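Local atomic coordinates of o-succinylbenzoate synthase (PDB entry 2OZT), a protein that converts 2-succinyl-6-hydroxy-2,4-cyclohexadiene-1-carboxylate to 2-succinylbenzoate by loss of water, a metal-dependent step in making phylloquinone. Residues R4-I9 with Y32-D37. Numbering follows the deposited sequence.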
ATOM      1  N   ARG A   4      16.053  18.401 -17.505  1.00 24.69           N
ATOM      2  CA  ARG A   4      14.861  19.248 -17.486  1.00 23.08           C
ATOM      3  C   ARG A   4      13.664  18.399 -17.064  1.00 21.51           C
ATOM      4  O   ARG A   4      13.676  17.170 -17.179  1.00 19.71           O
ATOM      5  CB  ARG A   4      14.613  19.868 -18.859  1.00 24.44           C
ATOM      6  CG  ARG A   4      15.759  20.813 -19.329  1.00 28.29           C
ATOM      7  CD  ARG A   4      15.740  22.125 -18.549  1.00 35.30           C
ATOM      8  NE  ARG A   4      16.983  22.888 -18.672  1.00 41.04           N
ATOM      9  CZ  ARG A   4      17.369  23.841 -17.825  1.00 44.49           C
ATOM     10  NH1 ARG A   4      16.614  24.163 -16.778  1.00 46.43           N
ATOM     11  NH2 ARG A   4      18.516  24.479 -18.025  1.00 44.68           N
ATOM     12  N   TRP A   5      12.616  19.073 -16.602  1.00 20.82           N
ATOM     13  CA  TRP A   5      11.422  18.319 -16.187  1.00 19.55           C
ATOM     14  C   TRP A   5      10.157  19.161 -16.280  1.00 19.12           C
ATOM     15  O   TRP A   5      10.202  20.397 -16.427  1.00 20.07           O
ATOM     16  CB  TRP A   5      11.606  17.811 -14.753  1.00 19.20           C
ATOM     17  CG  TRP A   5      11.693  18.888 -13.736  1.00 19.31           C
ATOM     18  CD1 TRP A   5      12.732  19.778 -13.540  1.00 19.43           C
ATOM     19  CD2 TRP A   5      10.705  19.217 -12.743  1.00 18.63           C
ATOM     20  NE1 TRP A   5      12.434  20.640 -12.516  1.00 20.67           N
ATOM     21  CE2 TRP A   5      11.206  20.310 -11.996  1.00 18.89           C
ATOM     22  CE3 TRP A   5       9.447  18.683 -12.412  1.00 16.23           C
ATOM     23  CZ2 TRP A   5      10.500  20.895 -10.956  1.00 19.69           C
ATOM     24  CZ3 TRP A   5       8.743  19.274 -11.368  1.00 18.04           C
ATOM     25  CH2 TRP A   5       9.277  20.369 -10.659  1.00 18.67           C
ATOM     26  N   GLN A   6       9.027  18.463 -16.195  1.00 18.42           N
ATOM     27  CA  GLN A   6       7.713  19.079 -16.177  1.00 17.63           C
ATOM     28  C   GLN A   6       6.856  18.238 -15.237  1.00 17.33           C
ATOM     29  O   GLN A   6       7.146  17.060 -14.981  1.00 17.16           O
ATOM     30  CB  GLN A   6       7.069  19.030 -17.554  1.00 18.80           C
ATOM     31  CG  GLN A   6       7.797  19.772 -18.700  1.00 20.91           C
ATOM     32  CD  GLN A   6       7.181  19.399 -20.022  1.00 23.08           C
ATOM     33  OE1 GLN A   6       7.480  18.340 -20.591  1.00 28.37           O
ATOM     34  NE2 GLN A   6       6.275  20.235 -20.501  1.00 29.58           N
ATOM     35  N   TRP A   7       5.761  18.848 -14.762  1.00 15.13           N
ATOM     36  CA  TRP A   7       4.773  18.139 -13.929  1.00 15.05           C
ATOM     37  C   TRP A   7       3.372  18.532 -14.403  1.00 15.43           C
ATOM     38  O   TRP A   7       3.168  19.648 -14.938  1.00 14.92           O
ATOM     39  CB  TRP A   7       5.017  18.470 -12.462  1.00 15.17           C
ATOM     40  CG  TRP A   7       4.644  19.842 -12.066  1.00 14.31           C
ATOM     41  CD1 TRP A   7       5.453  20.960 -12.054  1.00 14.26           C
ATOM     42  CD2 TRP A   7       3.368  20.264 -11.526  1.00 13.72           C
ATOM     43  NE1 TRP A   7       4.735  22.051 -11.581  1.00 15.16           N
ATOM     44  CE2 TRP A   7       3.455  21.644 -11.274  1.00 16.48           C
ATOM     45  CE3 TRP A   7       2.158  19.599 -11.268  1.00 14.33           C
ATOM     46  CZ2 TRP A   7       2.371  22.382 -10.767  1.00 14.40           C
ATOM     47  CZ3 TRP A   7       1.079  20.333 -10.779  1.00 14.19           C
ATOM     48  CH2 TRP A   7       1.190  21.696 -10.534  1.00 16.57           C
ATOM     49  N   ARG A   8       2.419  17.604 -14.250  1.00 14.54           N
ATOM     50  CA  ARG A   8       1.010  17.816 -14.558  1.00 14.52           C
ATOM     51  C   ARG A   8       0.170  17.197 -13.474  1.00 14.50           C
ATOM     52  O   ARG A   8       0.440  16.065 -13.081  1.00 14.82           O
ATOM     53  CB  ARG A   8       0.621  17.163 -15.883  1.00 16.29           C
ATOM     54  CG  ARG A   8       1.311  17.881 -17.069  1.00 18.21           C
ATOM     55  CD  ARG A   8       1.058  17.244 -18.450  1.00 25.30           C
ATOM     56  NE  ARG A   8       1.688  18.030 -19.538  1.00 28.38           N
ATOM     57  CZ  ARG A   8       1.603  17.742 -20.849  1.00 30.42           C
ATOM     58  NH1 ARG A   8       0.909  16.692 -21.279  1.00 30.86           N
ATOM     59  NH2 ARG A   8       2.215  18.519 -21.746  1.00 31.11           N
ATOM     60  N   ILE A   9      -0.862  17.922 -13.044  1.00 13.93           N
ATOM     61  CA  ILE A   9      -1.886  17.347 -12.153  1.00 14.33           C
ATOM     62  C   ILE A   9      -2.762  16.390 -12.930  1.00 15.19           C
ATOM     63  O   ILE A   9      -2.980  16.566 -14.131  1.00 15.60           O
ATOM     64  CB  ILE A   9      -2.725  18.447 -11.520  1.00 12.67           C
ATOM     65  CG1 ILE A   9      -3.364  17.915 -10.229  1.00 15.67           C
ATOM     66  CG2 ILE A   9      -3.806  18.961 -12.502  1.00 14.20           C
ATOM     67  CD1 ILE A   9      -4.024  18.991  -9.351  1.00 18.66           C
ATOM     68  N   TYR A  32       1.841  13.794 -12.157  1.00 13.33           N
ATOM     69  CA  TYR A  32       2.841  13.057 -12.970  1.00 12.84           C
ATOM     70  C   TYR A  32       4.028  13.939 -13.286  1.00 13.47           C
ATOM     71  O   TYR A  32       3.870  15.113 -13.611  1.00 13.41           O
ATOM     72  CB  TYR A  32       2.248  12.576 -14.283  1.00 14.48           C
ATOM     73  CG  TYR A  32       1.120  11.589 -14.121  1.00 16.19           C
ATOM     74  CD1 TYR A  32       1.249  10.497 -13.273  1.00 16.71           C
ATOM     75  CD2 TYR A  32      -0.077  11.742 -14.813  1.00 20.39           C
ATOM     76  CE1 TYR A  32       0.233   9.606 -13.106  1.00 18.52           C
ATOM     77  CE2 TYR A  32      -1.122  10.823 -14.659  1.00 22.28           C
ATOM     78  CZ  TYR A  32      -0.933   9.743 -13.820  1.00 21.34           C
ATOM     79  OH  TYR A  32      -1.963   8.825 -13.650  1.00 22.28           O
ATOM     80  N   LEU A  33       5.218  13.342 -13.183  1.00 13.74           N
ATOM     81  CA  LEU A  33       6.481  14.016 -13.502  1.00 13.27           C
ATOM     82  C   LEU A  33       7.032  13.416 -14.775  1.00 14.69           C
ATOM     83  O   LEU A  33       7.011  12.211 -14.947  1.00 13.81           O
ATOM     84  CB  LEU A  33       7.542  13.736 -12.440  1.00 13.87           C
ATOM     85  CG  LEU A  33       7.172  14.183 -11.025  1.00 13.67           C
ATOM     86  CD1 LEU A  33       8.209  13.705 -10.015  1.00 16.71           C
ATOM     87  CD2 LEU A  33       6.985  15.671 -10.895  1.00 11.83           C
ATOM     88  N   ARG A  34       7.555  14.299 -15.640  1.00 15.54           N
ATOM     89  CA  ARG A  34       8.273  13.855 -16.863  1.00 15.53           C
ATOM     90  C   ARG A  34       9.632  14.521 -16.904  1.00 15.42           C
ATOM     91  O   ARG A  34       9.693  15.740 -16.913  1.00 16.18           O
ATOM     92  CB  ARG A  34       7.447  14.205 -18.085  1.00 15.77           C
ATOM     93  CG  ARG A  34       8.129  13.754 -19.424  1.00 16.53           C
ATOM     94  CD  ARG A  34       7.307  14.220 -20.603  1.00 17.99           C
ATOM     95  NE  ARG A  34       7.781  13.733 -21.925  1.00 19.32           N
ATOM     96  CZ  ARG A  34       8.759  14.295 -22.630  1.00 21.07           C
ATOM     97  NH1 ARG A  34       9.462  15.324 -22.169  1.00 20.47           N
ATOM     98  NH2 ARG A  34       9.078  13.759 -23.812  1.00 23.45           N
ATOM     99  N   LEU A  35      10.699  13.698 -16.972  1.00 16.30           N
ATOM    100  CA  LEU A  35      12.092  14.152 -16.885  1.00 18.11           C
ATOM    101  C   LEU A  35      12.720  13.865 -18.244  1.00 17.60           C
ATOM    102  O   LEU A  35      12.417  12.866 -18.844  1.00 17.18           O
ATOM    103  CB  LEU A  35      12.821  13.362 -15.796  1.00 18.08           C
ATOM    104  CG  LEU A  35      12.779  13.957 -14.391  1.00 18.59           C
ATOM    105  CD1 LEU A  35      11.329  14.140 -13.881  1.00 18.25           C
ATOM    106  CD2 LEU A  35      13.608  13.106 -13.421  1.00 20.14           C
ATOM    107  N   GLU A  36      13.536  14.790 -18.753  1.00 18.88           N
ATOM    108  CA  GLU A  36      14.192  14.519 -20.037  1.00 20.36           C
ATOM    109  C   GLU A  36      15.607  15.046 -19.992  1.00 21.29           C
ATOM    110  O   GLU A  36      15.838  16.182 -19.596  1.00 22.39           O
ATOM    111  CB  GLU A  36      13.402  15.147 -21.170  1.00 19.93           C
ATOM    112  CG  GLU A  36      13.977  14.829 -22.606  1.00 19.74           C
ATOM    113  CD  GLU A  36      13.126  15.351 -23.740  1.00 23.76           C
ATOM    114  OE1 GLU A  36      11.946  15.703 -23.544  1.00 21.49           O
ATOM    115  OE2 GLU A  36      13.633  15.411 -24.896  1.00 21.36           O
ATOM    116  N   ASP A  37      16.558  14.201 -20.392  1.00 22.92           N
ATOM    117  CA  ASP A  37      17.946  14.675 -20.437  1.00 23.56           C
ATOM    118  C   ASP A  37      18.286  15.309 -21.788  1.00 24.50           C
ATOM    119  O   ASP A  37      17.462  15.332 -22.719  1.00 23.21           O
ATOM    120  CB  ASP A  37      18.947  13.566 -20.029  1.00 23.61           C
ATOM    121  CG  ASP A  37      19.010  12.402 -21.011  1.00 22.69           C
ATOM    122  OD1 ASP A  37      18.565  12.508 -22.183  1.00 25.04           O
ATOM    123  OD2 ASP A  37      19.535  11.318 -20.641  1.00 27.95           O
TER
HETATM  124  O   HOH W   1       9.680  16.848 -19.658  1.00 21.41           O
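The carbonyl oxygen of Arg34 takes two bonds, one from the backbone N of Gln6 at 2.9 Å and one from water 1. The setting is a long antiparallel hairpin in the enolase-type N-terminal domain, where Arg4, Gln6 and Arg8 form hydrogen-bonded pairs with Glu36, Arg34 and Tyr32. Water 1 also donates to Gln6 OE1 and accepts from Arg34 NH1, which it meets at the guanidinium edge. It thereby links two side chains that run side by side, with amide and guanidinium planes 88° apart and Gln6 OE1 still 3.9 Å from Arg34 NH1. CG of Arg34, anti to the backbone N (chi1 -179°), starts a chain extended as far as NE that lies alongside Gln6. Arg34 NH1 forms a salt bridge of 2.9 Å to Glu36 OE1, on the anti side and somewhat out of the carboxylate plane; NH2 pairs with Glu316, and Trp319 adds a cation-pi contact. An alanine here would probably leave Glu36 and Glu316 without this cationic partner and the water without its NH1 donor. On the face carrying Trp5, Trp7, Leu33 and Leu35, the two indoles pack on helix 58-67, and Trp5 directs NE1 to Pro69 O. Contacts between the strands there are apolar: Leu35 CD1 lies 3.8 Å from Trp5 CB, and Leu33 CD2 bridges both tryptophans, 3.8 Å from Trp7 CB and 4.0 Å from Trp5 CZ3.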